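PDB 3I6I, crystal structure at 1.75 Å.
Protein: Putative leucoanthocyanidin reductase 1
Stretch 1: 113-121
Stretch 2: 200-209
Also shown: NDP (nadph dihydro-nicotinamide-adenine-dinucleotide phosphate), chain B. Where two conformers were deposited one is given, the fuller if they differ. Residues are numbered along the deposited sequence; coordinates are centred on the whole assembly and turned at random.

Stretch 1, residues 113-121: KRFLPSEFG
Stretch 2 200-209: DIGKFTMKTV

Residues 114-116 form a short strand, and from residue 200 the second stretch continues a helix that begins earlier in the chain. Their axes run nearly antiparallel, at 152°, and approach to 10.8 Å. The register pairs Arg-114 with Val-209 (CA to CA 6.4 Å) and Phe-120 with Ile-201 (CA to CA 8.2 Å). The contact buries 305 Å², counting both sides, and no clear hydrogen bond crosses it.

Strand alternation sets the pattern. Arg-114 and Leu-116 point their CA-to-CB bonds toward the helix, while Phe-115 points away. Arg-114 has chi1 t, with chi2 and chi3 both p, so its chain is bent rather than extended. This brings Arg-114 NH1 to 3.2 Å from Thr-208 O and lays one guanidinium face against Val-209 O. Arg-114 CB lies 3.4 Å from Val-209 O.

Leu-116 (chi1 m, chi2 p) sends CD2 into a pocket of three residues. Leu-116 CD2 is 3.7 Å from Thr-205 CG2, 3.9 Å from Val-209 CG1 and 4.0 Å from Thr-208 OG1. Val-209 (chi1 m) offers CG1 to the apolar Leu-116 side chain.

Both threonines settle their hydroxyls on the helix backbone. Thr-205 is m and donates from OG1 to Ile-201 O at 2.7 Å. Thr-208 is p and donates from OG1 to Thr-205 O at 2.7 Å. Their polar groups can therefore sit in a buried contact.

After Leu-116 the chain is loop. Phe-120 has a left-handed backbone (phi/psi 61/34). Its CB points sideways, but chi1 m and chi2 97° bring the ring nearer the helix. Branched Ile-201 (chi1 m, chi2 t), pointing toward the loop, offers CG2 to the ring, 4.1 Å from Phe-120 CD2. Thr-205 OG1 meets the ring edge 3.5 Å from Phe-120 CE2.

The same loop meets NADPH: NDP O3D donates to Ser-118 OG at 2.9 Å, with Ser-118 in t.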

# COMPACT_ATOMS: atom_id res chain seq x y z
N LYS A 113 5.35 10.59 -17.27
CA LYS A 113 6.02 11.54 -16.36
C LYS A 113 6.26 10.97 -14.97
O LYS A 113 7.17 11.41 -14.26
CB LYS A 113 5.23 12.85 -16.24
CG LYS A 113 4.79 13.49 -17.59
CD LYS A 113 5.86 13.66 -18.58
CE LYS A 113 5.31 14.41 -19.84
NZ LYS A 113 4.26 13.61 -20.58
N ARG A 114 5.44 10.01 -14.54
CA ARG A 114 5.67 9.34 -13.27
C ARG A 114 4.96 7.99 -13.24
O ARG A 114 3.79 7.90 -13.64
CB ARG A 114 5.21 10.18 -12.09
CG ARG A 114 5.93 9.88 -10.76
CD ARG A 114 7.39 10.35 -10.73
NE ARG A 114 7.49 11.82 -10.74
CZ ARG A 114 7.40 12.60 -9.65
NH1 ARG A 114 7.24 12.08 -8.44
NH2 ARG A 114 7.49 13.90 -9.77
N PHE A 115 5.66 6.97 -12.78
CA PHE A 115 5.09 5.66 -12.53
C PHE A 115 5.21 5.36 -11.04
O PHE A 115 6.34 5.43 -10.46
CB PHE A 115 5.85 4.58 -13.30
CG PHE A 115 5.36 3.15 -13.06
CD1 PHE A 115 6.27 2.15 -12.87
CD2 PHE A 115 3.98 2.82 -13.02
CE1 PHE A 115 5.85 0.82 -12.66
CE2 PHE A 115 3.55 1.54 -12.79
CZ PHE A 115 4.48 0.52 -12.64
N LEU A 116 4.10 4.97 -10.44
CA LEU A 116 4.13 4.39 -9.09
C LEU A 116 3.78 2.90 -9.14
O LEU A 116 2.58 2.56 -9.32
CB LEU A 116 3.14 5.11 -8.14
CG LEU A 116 3.52 6.50 -7.60
CD1 LEU A 116 3.76 7.54 -8.75
CD2 LEU A 116 2.41 7.03 -6.67
N PRO A 117 4.78 2.02 -9.04
CA PRO A 117 4.42 0.59 -9.04
C PRO A 117 3.73 0.19 -7.76
O PRO A 117 3.63 0.99 -6.82
CB PRO A 117 5.75 -0.13 -9.19
CG PRO A 117 6.76 0.88 -8.62
CD PRO A 117 6.24 2.23 -8.89
N SER A 118 3.27 -1.07 -7.74
CA SER A 118 2.47 -1.59 -6.65
C SER A 118 3.36 -1.93 -5.48
O SER A 118 3.84 -3.06 -5.34
CB SER A 118 1.64 -2.80 -7.07
OG SER A 118 0.72 -3.11 -6.03
N GLU A 119 3.61 -0.90 -4.71
CA GLU A 119 4.47 -0.93 -3.52
C GLU A 119 3.53 -0.94 -2.29
O GLU A 119 2.95 -1.98 -1.94
CB GLU A 119 5.45 0.26 -3.56
CG GLU A 119 6.53 0.16 -4.67
CD GLU A 119 7.73 -0.64 -4.25
OE1 GLU A 119 7.96 -0.77 -3.01
OE2 GLU A 119 8.45 -1.17 -5.14
N PHE A 120 3.29 0.23 -1.69
CA PHE A 120 2.27 0.43 -0.67
C PHE A 120 2.47 -0.39 0.57
O PHE A 120 1.51 -0.80 1.20
CB PHE A 120 0.82 0.29 -1.25
CG PHE A 120 0.57 1.27 -2.36
CD1 PHE A 120 0.71 0.89 -3.67
CD2 PHE A 120 0.31 2.63 -2.08
CE1 PHE A 120 0.55 1.81 -4.70
CE2 PHE A 120 0.17 3.56 -3.11
CZ PHE A 120 0.30 3.16 -4.43
N GLY A 121 3.73 -0.62 0.94
CA GLY A 121 4.03 -1.23 2.24
C GLY A 121 5.43 -0.85 2.71
O GLY A 121 5.70 0.33 2.97
N ASP A 200 -5.67 8.42 4.23
CA ASP A 200 -4.37 9.12 4.20
C ASP A 200 -3.39 8.45 3.23
O ASP A 200 -2.61 9.12 2.59
CB ASP A 200 -3.74 9.20 5.60
CG ASP A 200 -4.37 10.28 6.47
OD1 ASP A 200 -4.97 11.23 5.92
OD2 ASP A 200 -4.28 10.17 7.72
N ILE A 201 -3.41 7.14 3.11
CA ILE A 201 -2.59 6.50 2.08
C ILE A 201 -2.99 7.05 0.70
O ILE A 201 -2.13 7.40 -0.11
CB ILE A 201 -2.75 5.00 2.09
CG1 ILE A 201 -2.24 4.41 3.40
CG2 ILE A 201 -1.96 4.37 0.84
CD1 ILE A 201 -2.57 2.92 3.56
N GLY A 202 -4.30 7.15 0.43
CA GLY A 202 -4.74 7.71 -0.84
C GLY A 202 -4.36 9.18 -1.01
O GLY A 202 -3.80 9.60 -2.02
N LYS A 203 -4.67 9.99 -0.00
CA LYS A 203 -4.49 11.43 -0.11
C LYS A 203 -3.03 11.77 -0.36
O LYS A 203 -2.69 12.54 -1.29
CB LYS A 203 -4.96 12.07 1.19
CG LYS A 203 -4.76 13.57 1.28
CD LYS A 203 -5.28 14.05 2.66
CE LYS A 203 -4.60 15.35 3.09
NZ LYS A 203 -5.14 15.82 4.44
N PHE A 204 -2.16 11.20 0.46
CA PHE A 204 -0.76 11.56 0.39
C PHE A 204 -0.08 10.92 -0.80
O PHE A 204 0.72 11.58 -1.42
CB PHE A 204 -0.04 11.33 1.71
CG PHE A 204 -0.48 12.29 2.78
CD1 PHE A 204 -0.12 13.62 2.72
CD2 PHE A 204 -1.28 11.87 3.84
CE1 PHE A 204 -0.54 14.51 3.68
CE2 PHE A 204 -1.69 12.77 4.82
CZ PHE A 204 -1.33 14.08 4.74
N THR A 205 -0.46 9.70 -1.18
CA THR A 205 0.01 9.16 -2.44
C THR A 205 -0.24 10.08 -3.63
O THR A 205 0.67 10.31 -4.47
CB THR A 205 -0.62 7.77 -2.72
OG1 THR A 205 -0.13 6.83 -1.77
CG2 THR A 205 -0.28 7.28 -4.17
N MET A 206 -1.46 10.60 -3.75
CA MET A 206 -1.78 11.37 -4.91
C MET A 206 -1.02 12.70 -4.91
O MET A 206 -0.74 13.22 -5.99
CB MET A 206 -3.30 11.51 -5.11
CG MET A 206 -3.94 10.16 -5.54
SD MET A 206 -3.03 9.28 -6.89
CE MET A 206 -3.06 10.53 -8.13
N LYS A 207 -0.65 13.25 -3.75
CA LYS A 207 0.14 14.50 -3.70
C LYS A 207 1.53 14.29 -4.29
O LYS A 207 2.12 15.21 -4.86
CB LYS A 207 0.36 14.99 -2.25
CG LYS A 207 -0.90 15.29 -1.48
CD LYS A 207 -0.58 15.98 -0.14
CE LYS A 207 -1.84 16.39 0.61
NZ LYS A 207 -2.56 17.57 0.03
N THR A 208 2.06 13.08 -4.14
CA THR A 208 3.43 12.78 -4.57
C THR A 208 3.63 12.71 -6.08
O THR A 208 4.78 12.86 -6.54
CB THR A 208 3.97 11.44 -3.97
OG1 THR A 208 3.40 10.30 -4.65
CG2 THR A 208 3.80 11.39 -2.42
N VAL A 209 2.55 12.53 -6.86
CA VAL A 209 2.73 12.04 -8.26
C VAL A 209 3.40 13.06 -9.16
O VAL A 209 4.01 12.70 -10.19
CB VAL A 209 1.42 11.53 -8.92
CG1 VAL A 209 0.87 10.27 -8.14
CG2 VAL A 209 0.34 12.66 -9.01
PA NDP B . -6.29 -6.24 -4.35
O1A NDP B . -6.24 -7.72 -4.64
O2A NDP B . -7.36 -5.72 -3.22
O5B NDP B . -6.57 -5.32 -5.64
C5B NDP B . -5.87 -5.54 -6.82
C4B NDP B . -6.43 -4.74 -7.94
O4B NDP B . -5.52 -5.09 -9.05
C3B NDP B . -7.84 -5.22 -8.36
O3B NDP B . -8.65 -4.11 -8.84
C2B NDP B . -7.56 -6.19 -9.50
O2B NDP B . -8.67 -6.23 -10.39
C1B NDP B . -6.40 -5.46 -10.18
N9A NDP B . -5.59 -6.26 -11.10
C8A NDP B . -4.90 -7.35 -10.78
N7A NDP B . -4.25 -7.79 -11.86
C5A NDP B . -4.52 -6.96 -12.88
C6A NDP B . -4.14 -6.92 -14.22
N6A NDP B . -3.31 -7.84 -14.72
N1A NDP B . -4.61 -5.92 -15.00
C2A NDP B . -5.41 -4.99 -14.49
N3A NDP B . -5.79 -4.98 -13.21
C4A NDP B . -5.36 -5.97 -12.39
O3 NDP B . -4.83 -5.80 -3.86
PN NDP B . -4.38 -5.00 -2.51
O1N NDP B . -4.98 -3.67 -2.24
O2N NDP B . -4.46 -6.10 -1.38
O5D NDP B . -2.77 -4.91 -2.83
C5D NDP B . -2.25 -3.81 -3.59
C4D NDP B . -0.82 -3.56 -3.19
O4D NDP B . -0.94 -3.04 -1.83
C3D NDP B . 0.06 -4.78 -3.12
O3D NDP B . 1.38 -4.40 -3.48
C2D NDP B . 0.04 -5.12 -1.64
O2D NDP B . 1.28 -5.70 -1.31
C1D NDP B . -0.06 -3.75 -0.98
N1N NDP B . -0.83 -3.70 0.32
C2N NDP B . -0.37 -2.96 1.43
C3N NDP B . -0.84 -3.21 2.65
C7N NDP B . -0.35 -2.38 3.85
O7N NDP B . 0.45 -1.45 3.69
N7N NDP B . -0.90 -2.66 5.02
C4N NDP B . -1.89 -4.32 2.84
C5N NDP B . -2.66 -4.57 1.54
C6N NDP B . -2.16 -4.21 0.37
P2B NDP B . -9.55 -7.66 -10.49
O1X NDP B . -10.28 -7.88 -9.22
O2X NDP B . -10.44 -7.44 -11.79
O3X NDP B . -8.50 -8.81 -10.79